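Local atomic coordinates of maltose-binding protein MalE1 (PDB entry 6DTU), a protein that binds maltotetraose and probably delivers malto-oligosaccharides to a carbohydrate transport system. Residues A[7-11]-A[12-16]; A[35-39]-A[40-44]; A[67-71]-A[72-76]. All coordinates share one frame; numbering follows the deposited sequence.

Contact 1: A[7-11]-A[12-16]; sequences IWCSE and KQVDI. With GLC (alpha-D-glucopyranose), chain C.
Ser10 and Lys12 meet where the chain turns out of strand 4-9, and the hydroxyl of Ser10 is gripped from two directions. The backbone N of Lys12 donates to Ser10 OG at 3.2 Å with an N-H...O angle of 154°, closing an ST turn. O2 of the chain C glucose donates to the same OG at 2.7 Å. The first torsion of Ser10 (chi1 83°) sets OG between its own backbone N and carbonyl carbon, which brings it round to the amide two residues on while leaving it within range of the sugar. Lys12 adds an aliphatic surface, its CG approaching O2 of that glucose at 3.5 Å. The turn belongs to the beta-alpha-beta unit made of strand 4-9, helix 14-28 and strand 31-36, and it places the start of the helical segment at the carboxyl end of the strand, beside the glycan. Away from the sugar the contact becomes more apolar. Gln13 brings CB to 4.0 Å from Cys9 SG. Val14 turns CG2 anti to its carbonyl carbon, and this methyl sits against Ser10 O at 3.3 Å as well as against Cys9 SG at 3.8 Å; Val60 and Val34 of the neighbouring strands also touch Cys9. Two further backbone bonds, Gln13 N to Ser10 O and Val14 N to Glu11 O, are weak. Water 1 supplements them by donating to Glu11 O and accepting from Asp15 N. On the exposed flank the side chains of Glu11 and Lys12 run alongside each other in the same direction, with Glu11 CG 4.1 Å from Lys12 CD and Glu11 OE2 4.6 Å from Lys12 NZ, their charged ends near but not in contact.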
loop_
_atom_site.group_PDB
_atom_site.type_symbol
_atom_site.label_atom_id
_atom_site.label_comp_id
_atom_site.label_asym_id
_atom_site.label_seq_id
_atom_site.Cartn_x
_atom_site.Cartn_y
_atom_site.Cartn_z
ATOM N N ILE A 7 -20.128 -2.662 -2.440
ATOM C CA ILE A 7 -18.711 -2.712 -2.103
ATOM C C ILE A 7 -18.044 -1.505 -2.728
ATOM O O ILE A 7 -18.259 -1.233 -3.915
ATOM C CB ILE A 7 -18.080 -3.973 -2.720
ATOM C CG1 ILE A 7 -18.822 -5.235 -2.276
ATOM C CG2 ILE A 7 -16.591 -4.052 -2.392
ATOM C CD1 ILE A 7 -18.431 -6.468 -3.079
ATOM N N TRP A 8 -17.204 -0.814 -1.960
ATOM C CA TRP A 8 -16.297 0.205 -2.481
ATOM C C TRP A 8 -14.900 -0.394 -2.557
ATOM O O TRP A 8 -14.410 -0.969 -1.578
ATOM C CB TRP A 8 -16.224 1.445 -1.578
ATOM C CG TRP A 8 -17.451 2.270 -1.521
ATOM C CD1 TRP A 8 -18.574 2.145 -2.313
ATOM C CD2 TRP A 8 -17.694 3.365 -0.638
ATOM N NE1 TRP A 8 -19.502 3.092 -1.960
ATOM C CE2 TRP A 8 -18.981 3.866 -0.947
ATOM C CE3 TRP A 8 -16.937 3.996 0.364
ATOM C CZ2 TRP A 8 -19.545 4.946 -0.262
ATOM C CZ3 TRP A 8 -17.498 5.069 1.043
ATOM C CH2 TRP A 8 -18.788 5.538 0.716
ATOM N N CYS A 9 -14.263 -0.254 -3.698
ATOM C CA CYS A 9 -12.898 -0.744 -3.845
ATOM C C CYS A 9 -12.198 0.106 -4.885
ATOM O O CYS A 9 -12.834 0.831 -5.657
ATOM C CB CYS A 9 -12.845 -2.233 -4.228
ATOM S SG CYS A 9 -13.563 -2.614 -5.832
ATOM N N SER A 10 -10.883 -0.022 -4.921
ATOM C CA SER A 10 -10.113 0.695 -5.921
ATOM C C SER A 10 -10.325 0.065 -7.296
ATOM O O SER A 10 -10.979 -0.963 -7.451
ATOM C CB SER A 10 -8.625 0.667 -5.566
ATOM O OG SER A 10 -8.046 -0.546 -6.007
ATOM N N GLU A 11 -9.705 0.664 -8.317
ATOM C CA GLU A 11 -9.870 0.133 -9.663
ATOM C C GLU A 11 -9.330 -1.285 -9.810
ATOM O O GLU A 11 -9.808 -2.031 -10.667
ATOM C CB GLU A 11 -9.211 1.045 -10.708
ATOM C CG GLU A 11 -7.704 1.057 -10.682
ATOM C CD GLU A 11 -7.178 2.225 -9.913
ATOM O OE1 GLU A 11 -7.941 2.727 -9.062
ATOM O OE2 GLU A 11 -6.028 2.657 -10.165
ATOM N N LYS A 12 -8.365 -1.675 -8.972
ATOM C CA LYS A 12 -7.678 -2.944 -9.180
ATOM C C LYS A 12 -8.587 -4.143 -8.942
ATOM O O LYS A 12 -8.411 -5.176 -9.588
ATOM C CB LYS A 12 -6.437 -3.035 -8.286
ATOM C CG LYS A 12 -5.407 -1.911 -8.507
ATOM C CD LYS A 12 -4.871 -1.867 -9.951
ATOM C CE LYS A 12 -3.845 -0.759 -10.128
ATOM N NZ LYS A 12 -3.234 -0.795 -11.496
ATOM N N GLN A 13 -9.546 -4.032 -8.026
ATOM C CA GLN A 13 -10.373 -5.157 -7.622
ATOM C C GLN A 13 -11.741 -5.167 -8.281
ATOM O O GLN A 13 -12.493 -6.126 -8.077
ATOM C CB GLN A 13 -10.540 -5.209 -6.090
ATOM C CG GLN A 13 -9.254 -5.194 -5.273
ATOM C CD GLN A 13 -8.830 -3.807 -4.857
ATOM O OE1 GLN A 13 -9.371 -2.809 -5.327
ATOM N NE2 GLN A 13 -7.847 -3.732 -3.995
ATOM N N VAL A 14 -12.067 -4.159 -9.105
ATOM C CA VAL A 14 -13.444 -4.027 -9.594
ATOM C C VAL A 14 -13.854 -5.238 -10.429
ATOM O O VAL A 14 -14.930 -5.808 -10.228
ATOM C CB VAL A 14 -13.626 -2.720 -10.386
ATOM C CG1 VAL A 14 -14.937 -2.797 -11.162
ATOM C CG2 VAL A 14 -13.560 -1.490 -9.473
ATOM N N ASP A 15 -13.012 -5.648 -11.381
ATOM C CA ASP A 15 -13.424 -6.686 -12.323
ATOM C C ASP A 15 -13.680 -8.007 -11.620
ATOM O O ASP A 15 -14.696 -8.677 -11.868
ATOM C CB ASP A 15 -12.366 -6.889 -13.410
ATOM C CG ASP A 15 -12.326 -5.775 -14.440
ATOM O OD1 ASP A 15 -13.181 -4.863 -14.419
ATOM O OD2 ASP A 15 -11.436 -5.851 -15.317
ATOM N N ILE A 16 -12.726 -8.449 -10.800
ATOM C CA ILE A 16 -12.892 -9.747 -10.162
ATOM C C ILE A 16 -14.054 -9.728 -9.184
ATOM O O ILE A 16 -14.850 -10.671 -9.139
ATOM C CB ILE A 16 -11.588 -10.271 -9.530
ATOM C CG1 ILE A 16 -11.838 -11.649 -8.908
ATOM C CG2 ILE A 16 -11.028 -9.258 -8.506
ATOM C CD1 ILE A 16 -12.426 -12.688 -9.874
HETATM C C1 GLC C . -4.569 1.073 -6.213
HETATM C C2 GLC C . -4.291 -0.011 -5.249
HETATM C C3 GLC C . -3.890 0.511 -3.931
HETATM C C4 GLC C . -2.703 1.403 -4.042
HETATM C C5 GLC C . -3.026 2.609 -4.964
HETATM C C6 GLC C . -1.912 3.394 -5.284
HETATM O O1 GLC C . -5.683 1.799 -5.805
HETATM O O2 GLC C . -5.514 -0.808 -5.140
HETATM O O3 GLC C . -3.589 -0.661 -3.089
HETATM O O4 GLC C . -2.341 1.904 -2.727
HETATM O O5 GLC C . -3.443 1.983 -6.304
HETATM O O6 GLC C . -2.356 4.544 -6.011
HETATM O O HOH W 1 -10.451 -4.287 -12.184
#

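Contact 2: A[35-39]-A[40-44]; sequences QYVNF and QDIKS. With GLC (alpha-D-glucopyranose), chain B; GLC (alpha-D-glucopyranose), chain D; GLC (alpha-D-glucopyranose), chain C; GLC (alpha-D-glucopyranose), chain E.
Phe39 and Gln40, consecutive in the turn into helix 39-49, both face the bound glucose units. One face of the Phe39 ring carries O4 of the chain C glucose 3.7 Å above its plane, offset toward the rim, while O2 of the chain B glucose lies in plane at the edge. The ring atom CE2 also comes within 3.4 Å of O4 of the chain E glucose, so the ring follows three successive sugars. CG stands anti to the backbone N (chi1 177°), which lets the ring lie against the sugars while CD1 stays near Ile42 CD1. An alanine here is likely to take the ring face from the chain C glucose and to leave a gap beside Trp65, whose ring meets that of Phe39. Gln40 uses its backbone as well as its side chain: its O accepts from O3 of the chain D glucose at 2.9 Å, and its OE1 lies 3.2 Å from C5 of the chain B glucose. Water 2 donates to Phe39 O, accepts from Lys43 N and hydrogen-bonds to O2 of the chain D glucose, linking sugar to helix backbone.

Behind this shell, Ile42 N donates to Phe39 O at 3.1 Å. Asn38 ND2 donates almost straight (172°) to Asp41 OD2 at 3.1 Å; the donor lies above the carboxylate plane, and the amide and carboxylate are turned 73° against each other. On the buried side CG1 of Val37 packs on CG1 of Ile42 at 3.7 Å. Asp41 N donates to Asn38 O at 2.8 Å within the first turn. The arrangement is that of a glycan pocket in a solute-binding protein, lined by the connection between a sheet strand, 31-36, and the helix that follows.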
loop_
_atom_site.group_PDB
_atom_site.type_symbol
_atom_site.label_atom_id
_atom_site.label_comp_id
_atom_site.label_asym_id
_atom_site.label_seq_id
_atom_site.Cartn_x
_atom_site.Cartn_y
_atom_site.Cartn_z
ATOM N N GLN A 35 -18.599 -0.742 -6.625
ATOM C CA GLN A 35 -18.439 0.673 -6.933
ATOM C C GLN A 35 -16.964 1.053 -6.804
ATOM O O GLN A 35 -16.401 1.017 -5.702
ATOM C CB GLN A 35 -19.251 1.487 -5.925
ATOM C CG GLN A 35 -19.061 3.006 -5.998
ATOM C CD GLN A 35 -19.489 3.598 -7.314
ATOM O OE1 GLN A 35 -20.683 3.677 -7.606
ATOM N NE2 GLN A 35 -18.518 3.987 -8.136
ATOM N N TYR A 36 -16.364 1.470 -7.920
ATOM C CA TYR A 36 -15.017 2.026 -7.907
ATOM C C TYR A 36 -14.976 3.299 -7.082
ATOM O O TYR A 36 -15.829 4.179 -7.231
ATOM C CB TYR A 36 -14.558 2.361 -9.335
ATOM C CG TYR A 36 -13.458 3.427 -9.355
ATOM C CD1 TYR A 36 -12.173 3.151 -8.869
ATOM C CD2 TYR A 36 -13.721 4.723 -9.786
ATOM C CE1 TYR A 36 -11.177 4.112 -8.857
ATOM C CE2 TYR A 36 -12.723 5.687 -9.774
ATOM C CZ TYR A 36 -11.458 5.379 -9.305
ATOM O OH TYR A 36 -10.466 6.350 -9.288
ATOM N N VAL A 37 -13.986 3.390 -6.199
ATOM C CA VAL A 37 -13.664 4.623 -5.485
ATOM C C VAL A 37 -12.148 4.763 -5.515
ATOM O O VAL A 37 -11.426 3.790 -5.276
ATOM C CB VAL A 37 -14.185 4.615 -4.028
ATOM C CG1 VAL A 37 -13.845 5.903 -3.327
ATOM C CG2 VAL A 37 -15.700 4.350 -3.973
ATOM N N ASN A 38 -11.655 5.956 -5.831
ATOM C CA ASN A 38 -10.216 6.186 -5.774
ATOM C C ASN A 38 -9.673 5.777 -4.410
ATOM O O ASN A 38 -10.259 6.104 -3.375
ATOM C CB ASN A 38 -9.980 7.680 -5.993
ATOM C CG ASN A 38 -8.510 8.061 -5.983
ATOM O OD1 ASN A 38 -7.658 7.383 -6.555
ATOM N ND2 ASN A 38 -8.201 9.153 -5.276
ATOM N N PHE A 39 -8.559 5.038 -4.412
ATOM C CA PHE A 39 -8.091 4.409 -3.182
ATOM C C PHE A 39 -7.923 5.415 -2.046
ATOM O O PHE A 39 -8.382 5.180 -0.923
ATOM C CB PHE A 39 -6.793 3.641 -3.410
ATOM C CG PHE A 39 -6.246 3.052 -2.140
ATOM C CD1 PHE A 39 -6.735 1.847 -1.665
ATOM C CD2 PHE A 39 -5.321 3.747 -1.378
ATOM C CE1 PHE A 39 -6.273 1.300 -0.488
ATOM C CE2 PHE A 39 -4.871 3.214 -0.195
ATOM C CZ PHE A 39 -5.335 1.995 0.254
ATOM N N GLN A 40 -7.235 6.532 -2.312
ATOM C CA GLN A 40 -6.993 7.550 -1.290
ATOM C C GLN A 40 -8.263 8.240 -0.838
ATOM O O GLN A 40 -8.209 9.027 0.114
ATOM C CB GLN A 40 -6.105 8.675 -1.826
ATOM C CG GLN A 40 -4.688 8.317 -2.229
ATOM C CD GLN A 40 -3.683 8.319 -1.105
ATOM O OE1 GLN A 40 -3.156 7.269 -0.740
ATOM N NE2 GLN A 40 -3.374 9.504 -0.575
ATOM N N ASP A 41 -9.386 7.992 -1.504
ATOM C CA ASP A 41 -10.656 8.585 -1.122
ATOM C C ASP A 41 -11.584 7.614 -0.412
ATOM O O ASP A 41 -12.604 8.044 0.131
ATOM C CB ASP A 41 -11.352 9.193 -2.354
ATOM C CG ASP A 41 -10.639 10.432 -2.860
ATOM O OD1 ASP A 41 -10.027 11.130 -2.030
ATOM O OD2 ASP A 41 -10.656 10.680 -4.076
ATOM N N ILE A 42 -11.249 6.323 -0.357
ATOM C CA ILE A 42 -12.173 5.365 0.241
ATOM C C ILE A 42 -12.418 5.679 1.709
ATOM O O ILE A 42 -13.570 5.720 2.168
ATOM C CB ILE A 42 -11.667 3.922 0.052
ATOM C CG1 ILE A 42 -11.720 3.526 -1.422
ATOM C CG2 ILE A 42 -12.467 2.946 0.920
ATOM C CD1 ILE A 42 -11.106 2.139 -1.692
ATOM N N LYS A 43 -11.343 5.840 2.482
ATOM C CA LYS A 43 -11.520 6.017 3.924
ATOM C C LYS A 43 -12.187 7.343 4.252
ATOM O O LYS A 43 -13.047 7.411 5.145
ATOM C CB LYS A 43 -10.202 5.885 4.690
ATOM C CG LYS A 43 -10.422 6.120 6.177
ATOM C CD LYS A 43 -9.354 5.469 7.039
ATOM C CE LYS A 43 -8.001 6.137 6.871
ATOM N NZ LYS A 43 -7.970 7.535 7.388
ATOM N N SER A 44 -11.770 8.410 3.578
ATOM C CA SER A 44 -12.356 9.722 3.840
ATOM C C SER A 44 -13.825 9.764 3.434
ATOM O O SER A 44 -14.659 10.298 4.183
ATOM C CB SER A 44 -11.531 10.817 3.151
ATOM O OG SER A 44 -11.346 10.512 1.776
HETATM C C1 GLC B . -1.144 4.181 2.241
HETATM C C2 GLC B . -2.174 4.023 3.289
HETATM C C3 GLC B . -3.291 5.006 3.122
HETATM C C4 GLC B . -2.810 6.404 3.171
HETATM C C5 GLC B . -1.736 6.648 2.082
HETATM C C6 GLC B . -1.141 7.915 2.198
HETATM O O2 GLC B . -2.725 2.679 3.199
HETATM O O3 GLC B . -4.283 4.799 4.178
HETATM O O4 GLC B . -3.947 7.273 2.911
HETATM O O5 GLC B . -0.625 5.565 2.253
HETATM O O6 GLC B . -0.220 8.068 1.139
HETATM C C1 GLC D . -4.421 7.947 4.058
HETATM C C2 GLC D . -5.895 8.008 3.985
HETATM C C3 GLC D . -6.336 8.918 2.903
HETATM C C4 GLC D . -5.774 10.297 3.053
HETATM C C5 GLC D . -4.229 10.266 3.001
HETATM C C6 GLC D . -3.612 11.548 3.201
HETATM O O2 GLC D . -6.414 6.631 3.724
HETATM O O3 GLC D . -7.798 8.969 2.949
HETATM O O4 GLC D . -6.272 11.126 1.993
HETATM O O5 GLC D . -3.814 9.298 4.132
HETATM O O6 GLC D . -3.986 12.050 4.462
HETATM C C1 GLC C . -4.569 1.073 -6.213
HETATM C C2 GLC C . -4.291 -0.011 -5.249
HETATM C C3 GLC C . -3.890 0.511 -3.931
HETATM C C4 GLC C . -2.703 1.403 -4.042
HETATM C C5 GLC C . -3.026 2.609 -4.964
HETATM C C6 GLC C . -1.912 3.394 -5.284
HETATM O O1 GLC C . -5.683 1.799 -5.805
HETATM O O2 GLC C . -5.514 -0.808 -5.140
HETATM O O3 GLC C . -3.589 -0.661 -3.089
HETATM O O4 GLC C . -2.341 1.904 -2.727
HETATM O O5 GLC C . -3.443 1.983 -6.304
HETATM O O6 GLC C . -2.356 4.544 -6.011
HETATM C C1 GLC E . -1.003 1.636 -2.423
HETATM C C2 GLC E . -0.939 0.938 -1.114
HETATM C C3 GLC E . -1.577 1.726 -0.063
HETATM C C4 GLC E . -0.938 3.093 0.066
HETATM C C5 GLC E . -0.939 3.859 -1.291
HETATM C C6 GLC E . -0.122 5.037 -1.266
HETATM O O2 GLC E . -1.701 -0.296 -1.252
HETATM O O3 GLC E . -1.402 1.073 1.249
HETATM O O4 GLC E . -1.717 3.922 0.998
HETATM O O5 GLC E . -0.306 2.920 -2.310
HETATM O O6 GLC E . -0.427 5.821 -2.408
HETATM O O HOH W 2 -8.562 5.972 1.760
#

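Contact 3: A[67-71]-A[72-76]; sequences GELAV and NGLIE
Leu69, Leu74 and Ile75 come together round the end of helix 66-71, which closes in a Schellman motif. Leu74 N reaches back to Leu69 O at 2.9 Å, nearly along the C=O axis, and Gly73 N donates to Ala70 O at 3.0 Å. Gly73 itself has positive phi (71°), a backbone shape that favours glycine, and it reverses the chain so that the next two residues lie back against the helix. The inner side is close-packed. CG1 of Ile75 occupies the crowded position between its backbone N and carbonyl carbon (chi1 52°), which carries both CG1 and CD1 to Leu69 CB; the CG1 contact measures 3.7 Å. The two side chains cross at about a right angle, as do those of Leu69 and Leu74, whose CD2 and CD1 methyls stand 4.2 Å apart. Leu47 of helix 39-49 covers both leucines, while Ile75 also touches Tyr102 and Met267 of the sheet.

The outer side is more polar and, at Val71 and Asn72, exposed, although Leu47 also touches Glu68 and Asn72. Asn72 N still makes a helical bond to Glu68 O at 3.2 Å, but the amide of Asn72 only lies across that carbonyl, its ND2 too poorly angled for a hydrogen bond. Glu68 CG lies 3.7 Å from Asn72 ND2, and the carboxylate beyond it, turned 78° from the amide plane, is committed to Lys43. On the exposed corner of the turn, Val71 CG2 approaches Asn72 OD1 at 3.7 Å.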
loop_
_atom_site.group_PDB
_atom_site.type_symbol
_atom_site.label_atom_id
_atom_site.label_comp_id
_atom_site.label_asym_id
_atom_site.label_seq_id
_atom_site.Cartn_x
_atom_site.Cartn_y
_atom_site.Cartn_z
ATOM N N GLY A 67 -7.574 0.749 13.081
ATOM C CA GLY A 67 -7.732 1.358 14.397
ATOM C C GLY A 67 -8.648 2.569 14.400
ATOM O O GLY A 67 -9.551 2.678 15.233
ATOM N N GLU A 68 -8.437 3.495 13.461
ATOM C CA GLU A 68 -9.307 4.664 13.373
ATOM C C GLU A 68 -10.765 4.254 13.156
ATOM O O GLU A 68 -11.670 4.761 13.825
ATOM C CB GLU A 68 -8.820 5.589 12.260
ATOM C CG GLU A 68 -9.687 6.830 12.075
ATOM C CD GLU A 68 -9.275 7.683 10.899
ATOM O OE1 GLU A 68 -8.503 7.213 10.032
ATOM O OE2 GLU A 68 -9.744 8.834 10.826
ATOM N N LEU A 69 -11.020 3.351 12.202
ATOM C CA LEU A 69 -12.400 2.981 11.928
ATOM C C LEU A 69 -13.029 2.197 13.080
ATOM O O LEU A 69 -14.226 2.349 13.344
ATOM C CB LEU A 69 -12.496 2.238 10.602
ATOM C CG LEU A 69 -12.089 3.070 9.392
ATOM C CD1 LEU A 69 -12.168 2.227 8.129
ATOM C CD2 LEU A 69 -12.909 4.352 9.226
ATOM N N ALA A 70 -12.244 1.382 13.788
ATOM C CA ALA A 70 -12.797 0.583 14.881
ATOM C C ALA A 70 -13.143 1.449 16.082
ATOM O O ALA A 70 -14.209 1.281 16.688
ATOM C CB ALA A 70 -11.816 -0.522 15.268
ATOM N N VAL A 71 -12.250 2.369 16.458
ATOM C CA VAL A 71 -12.508 3.193 17.638
ATOM C C VAL A 71 -13.640 4.176 17.380
ATOM O O VAL A 71 -14.320 4.604 18.322
ATOM C CB VAL A 71 -11.245 3.919 18.133
ATOM C CG1 VAL A 71 -10.130 2.930 18.394
ATOM C CG2 VAL A 71 -10.829 4.989 17.166
ATOM N N ASN A 72 -13.849 4.569 16.123
ATOM C CA ASN A 72 -14.980 5.414 15.758
ATOM C C ASN A 72 -16.272 4.615 15.614
ATOM O O ASN A 72 -17.314 5.206 15.307
ATOM C CB ASN A 72 -14.718 6.148 14.434
ATOM C CG ASN A 72 -13.528 7.110 14.490
ATOM O OD1 ASN A 72 -13.043 7.478 15.557
ATOM N ND2 ASN A 72 -13.055 7.517 13.312
ATOM N N GLY A 73 -16.219 3.300 15.803
ATOM C CA GLY A 73 -17.403 2.467 15.714
ATOM C C GLY A 73 -17.962 2.298 14.312
ATOM O O GLY A 73 -19.160 2.030 14.159
ATOM N N LEU A 74 -17.120 2.400 13.282
ATOM C CA LEU A 74 -17.614 2.393 11.913
ATOM C C LEU A 74 -17.448 1.070 11.174
ATOM O O LEU A 74 -18.122 0.876 10.166
ATOM C CB LEU A 74 -16.941 3.490 11.086
ATOM C CG LEU A 74 -17.245 4.921 11.513
ATOM C CD1 LEU A 74 -16.565 5.846 10.550
ATOM C CD2 LEU A 74 -18.748 5.168 11.503
ATOM N N ILE A 75 -16.567 0.178 11.613
ATOM C CA ILE A 75 -16.420 -1.141 10.998
ATOM C C ILE A 75 -16.751 -2.183 12.051
ATOM O O ILE A 75 -16.526 -1.978 13.248
ATOM C CB ILE A 75 -15.046 -1.401 10.315
ATOM C CG1 ILE A 75 -13.893 -1.079 11.275
ATOM C CG2 ILE A 75 -14.950 -0.642 8.993
ATOM C CD1 ILE A 75 -12.529 -1.462 10.743
ATOM N N GLU A 76 -17.337 -3.300 11.591
ATOM C CA GLU A 76 -17.969 -4.303 12.432
ATOM C C GLU A 76 -16.989 -5.416 12.786
ATOM O O GLU A 76 -16.270 -5.914 11.914
ATOM C CB GLU A 76 -19.150 -4.898 11.676
ATOM C CG GLU A 76 -19.961 -5.928 12.422
ATOM C CD GLU A 76 -20.802 -5.343 13.558
ATOM O OE1 GLU A 76 -20.898 -4.106 13.663
ATOM O OE2 GLU A 76 -21.404 -6.142 14.326
#

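In the fold
All three contacts are partly buried: Cys9 and Ser10, Val37, Phe39 and Ile42, and Leu69, Leu74 and Ile75 lie inside, whereas Glu11, Asp41, Val71 and Asn72 are exposed. Contacts 1 and 2 sit side by side, their centres 10 Å apart, at the ends of neighbouring parallel strands 4-9 and 31-36; Ile7 O and Cys9 O are probably hydrogen-bonded to Gln35 N and Val37 N. Both border the chain C glucose. Contact 3 lies farther from the chain's centre and ends a helix instead of leading into one: its chemistry is backbone capping over an aliphatic cluster. It does not touch contact 1, but a 2.7 Å salt bridge between Lys43 NZ and Glu68 OE1 ties it to contact 2.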